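Local structure of protein translation elongation factor 1A (Methanosarcina mazei, 3WND) at residues Lys75-Ile78 with Thr79-Ile83; Glu326-Lys329 with Pro330-Cys334. The protein binds cysteinyl-tRNA(Cys) when loaded with GTP and, being similar to SelB, EF-Tu and aIF2 gamma, probably acts in translation elongation. All coordinates share one frame; numbering follows the deposited sequence.

Interaction 1. Residues Lys75-Ile78 with Thr79-Ile83; sequences KSLI and TALNI
Lys75-Ile78 and Thr79-Ile83 are successive turns of helix 74-83, and four i+4 bonds join them, from Thr79 N to Lys75 O (2.8 Å) through Asn82 N to Ile78 O (2.9 Å). Thr79 doubles the first: its OG1 also donates to Lys75 O, at 2.7 Å, from the face of the carbonyl plane opposite its own N. OG1 stands beside the backbone N (chi1 -59°), which points the hydroxyl back along the helix at the carbonyl one turn earlier. The helix, probably the counterpart of the switch II helix of EF-Tu relatives, follows strand 61-66 of the GTPase-like domain and packs against its sheet. Leu77 and Leu81 lie side by side, CG of Leu77 4.0 Å from CD1 of Leu81; branched aliphatic chains suit this buried ridge, which rests on Ile27 and Ala25 of the central strand 21-28. Small Ala80 lets the helix sit close to Val65. CG2 of Ile78 runs alongside the amide of Asn82, 3.7 Å from ND2, which donates to Gly307 O. Ile78, like Leu77, touches Phe363, and the buried hydroxyl of Ser76 is hydrogen-bonded to the backbone O of Asp49 and backbone N of Ser69.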
# COMPACT_ATOMS: atom_id res chain seq x y z
N LYS A 75 -1.36 -1.29 -10.29
CA LYS A 75 -2.14 -0.38 -9.44
C LYS A 75 -2.81 -1.12 -8.26
O LYS A 75 -2.87 -0.61 -7.13
CB LYS A 75 -3.17 0.36 -10.35
CG LYS A 75 -4.34 1.06 -9.63
CD LYS A 75 -5.30 1.69 -10.63
CE LYS A 75 -6.41 2.52 -9.91
NZ LYS A 75 -7.24 3.43 -10.79
N SER A 76 -3.29 -2.37 -8.52
CA SER A 76 -3.95 -3.10 -7.44
C SER A 76 -2.93 -3.33 -6.31
O SER A 76 -3.23 -3.08 -5.12
CB SER A 76 -4.50 -4.42 -7.99
OG SER A 76 -5.07 -5.26 -6.89
N LEU A 77 -1.76 -3.82 -6.68
CA LEU A 77 -0.73 -4.08 -5.67
C LEU A 77 -0.27 -2.81 -4.96
O LEU A 77 -0.13 -2.76 -3.74
CB LEU A 77 0.48 -4.74 -6.35
CG LEU A 77 1.71 -5.05 -5.46
CD1 LEU A 77 1.41 -6.15 -4.48
CD2 LEU A 77 2.87 -5.42 -6.39
N ILE A 78 0.04 -1.78 -5.75
CA ILE A 78 0.66 -0.59 -5.16
C ILE A 78 -0.37 0.14 -4.32
O ILE A 78 -0.03 0.71 -3.30
CB ILE A 78 1.34 0.29 -6.21
CG1 ILE A 78 2.43 -0.52 -6.98
CG2 ILE A 78 1.83 1.59 -5.51
CD1 ILE A 78 3.46 -1.16 -6.03
N THR A 79 -1.64 0.17 -4.73
CA THR A 79 -2.69 0.76 -3.85
C THR A 79 -2.77 -0.00 -2.53
O THR A 79 -2.80 0.65 -1.48
CB THR A 79 -4.07 0.74 -4.58
OG1 THR A 79 -3.99 1.50 -5.80
CG2 THR A 79 -5.18 1.30 -3.67
N ALA A 80 -2.83 -1.36 -2.57
CA ALA A 80 -2.92 -2.11 -1.34
C ALA A 80 -1.73 -1.80 -0.45
O ALA A 80 -1.89 -1.61 0.74
CB ALA A 80 -2.88 -3.59 -1.68
N LEU A 81 -0.56 -1.73 -1.08
CA LEU A 81 0.63 -1.44 -0.28
C LEU A 81 0.64 -0.04 0.32
O LEU A 81 1.05 0.12 1.45
CB LEU A 81 1.94 -1.71 -1.02
CG LEU A 81 2.18 -3.23 -1.29
CD1 LEU A 81 3.38 -3.52 -2.13
CD2 LEU A 81 2.24 -4.09 0.05
N ASN A 82 0.32 0.98 -0.46
CA ASN A 82 0.40 2.34 0.05
C ASN A 82 -0.74 2.76 0.95
O ASN A 82 -0.70 3.88 1.45
CB ASN A 82 0.54 3.34 -1.17
CG ASN A 82 2.05 3.47 -1.69
OD1 ASN A 82 2.99 3.06 -0.97
ND2 ASN A 82 2.27 4.12 -2.88
N ILE A 83 -1.73 1.87 1.18
CA ILE A 83 -2.73 2.11 2.26
C ILE A 83 -2.51 1.25 3.47
O ILE A 83 -3.20 1.40 4.45
CB ILE A 83 -4.20 1.97 1.71
CG1 ILE A 83 -4.58 0.55 1.47
CG2 ILE A 83 -4.45 2.96 0.57
CD1 ILE A 83 -6.02 0.47 0.85

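Interaction 2. Residues Glu326-Lys329 with Pro330-Cys334; sequences EEAK and PGSTC
Ala328 reaches across to Cys334, its CB 3.7 Å from SG, and a small methyl suits this buried position, where both side chains also pack on Ile318 of strand 309-320. Ser332 OG lies 4.1 Å from the same CB, while the backbone of Ala328 is bonded to that of Ile296. Next comes Lys329, whose long chain leads away from the turn to an exposed end, a natural place for a charged residue; its main chain does the work here. Being followed by proline, it keeps an extended backbone, and its CB still presses closely on Pro330 CD at 3.4 Å. Its carbonyl is then gripped twice by Ser332. The hydroxyl OG, set between its own N and carbonyl carbon (chi1 81°) and so brought near Lys329 O, donates to it at 2.8 Å, lying in the carbonyl plane on a lone pair, whereas the bond from Ser332 N to Lys329 O is weak, being both long at 3.3 Å and strongly bent. Replaced by an alanine, Ser332 would probably leave Lys329 O with this weak backbone bond as its only hydrogen bond to Pro330-Cys334, and the bend less firmly pinned. Pro330 and Gly331 occupy the two corners: the ring fixes phi near -52° at the first, and the second takes a positive phi of 77°, which a residue without a side chain adopts easily. After the bend the chain enters strand 333-340, with Ser332 and Cys334 bonded through their backbones to Val289 and Cys287. Lys329-Ser332 is thus a classic Pro-Gly type II beta turn, here reinforced by a serine hydroxyl and delivering the chain into the C-terminal beta-barrel domain, which probably corresponds to domain III of SelB.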
# COMPACT_ATOMS: atom_id res chain seq x y z
N GLU A 326 23.00 9.63 -21.80
CA GLU A 326 22.07 8.99 -22.72
C GLU A 326 21.33 7.78 -22.15
O GLU A 326 20.43 7.22 -22.85
CB GLU A 326 22.76 8.62 -24.06
CG GLU A 326 23.18 9.82 -24.91
CD GLU A 326 22.12 10.93 -24.98
OE1 GLU A 326 21.01 10.66 -25.52
OE2 GLU A 326 22.40 12.09 -24.52
N GLU A 327 21.66 7.37 -20.90
CA GLU A 327 21.05 6.15 -20.31
C GLU A 327 21.24 6.16 -18.81
O GLU A 327 22.18 6.79 -18.30
CB GLU A 327 21.64 4.84 -20.89
CG GLU A 327 23.15 4.77 -20.69
CD GLU A 327 23.81 3.62 -21.36
OE1 GLU A 327 23.46 3.31 -22.55
OE2 GLU A 327 24.70 3.07 -20.67
N ALA A 328 20.34 5.42 -18.11
CA ALA A 328 20.60 5.13 -16.72
C ALA A 328 20.57 3.61 -16.68
O ALA A 328 19.52 3.04 -16.93
CB ALA A 328 19.51 5.74 -15.84
N LYS A 329 21.70 2.99 -16.33
CA LYS A 329 21.83 1.55 -16.29
C LYS A 329 21.05 0.96 -15.10
O LYS A 329 20.83 1.65 -14.09
CB LYS A 329 23.33 1.11 -16.18
CG LYS A 329 24.10 1.41 -17.52
CD LYS A 329 25.51 0.81 -17.58
CE LYS A 329 26.43 1.32 -16.47
NZ LYS A 329 27.61 0.47 -16.33
N PRO A 330 20.65 -0.31 -15.22
CA PRO A 330 20.12 -1.00 -14.09
C PRO A 330 21.12 -0.86 -12.95
O PRO A 330 22.39 -0.98 -13.17
CB PRO A 330 20.04 -2.46 -14.58
CG PRO A 330 20.01 -2.35 -16.09
CD PRO A 330 20.82 -1.16 -16.42
N GLY A 331 20.57 -0.65 -11.73
CA GLY A 331 21.43 -0.68 -10.56
C GLY A 331 22.25 0.58 -10.39
O GLY A 331 23.32 0.54 -9.84
N SER A 332 21.81 1.67 -10.97
CA SER A 332 22.49 2.95 -10.85
C SER A 332 21.59 3.98 -10.21
O SER A 332 20.39 3.71 -10.05
CB SER A 332 22.92 3.41 -12.24
OG SER A 332 21.84 4.01 -12.95
N THR A 333 22.15 5.16 -9.91
CA THR A 333 21.41 6.27 -9.39
C THR A 333 21.50 7.42 -10.41
O THR A 333 22.49 7.59 -11.10
CB THR A 333 21.90 6.71 -7.98
OG1 THR A 333 23.23 7.15 -8.12
CG2 THR A 333 21.88 5.60 -6.95
N CYS A 334 20.42 8.14 -10.56
CA CYS A 334 20.32 9.19 -11.55
C CYS A 334 19.24 10.18 -11.13
O CYS A 334 18.48 9.91 -10.20
CB CYS A 334 19.99 8.59 -12.91
SG CYS A 334 18.36 7.82 -12.98

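Overall arrangement
From the N terminus, interaction 1 comes first, within helix 74-83 of the nucleotide-binding domain; interaction 2 follows some 240 residues later, in the C-terminal beta domain. Each joins two consecutive pieces of chain, so neither closes a long loop, and they run in series without nesting or crossing. Between them in sequence comes the middle beta domain, built from strands such as 194-203 and 232-241. The two contacts do not touch: their centres are 26 Å apart and their nearest atoms about 18 Å. A structural link exists all the same, because helix 74-83 meets strand 363-369, which pairs with strand 282-289, the neighbour of strand 333-340 that 330-334 enters.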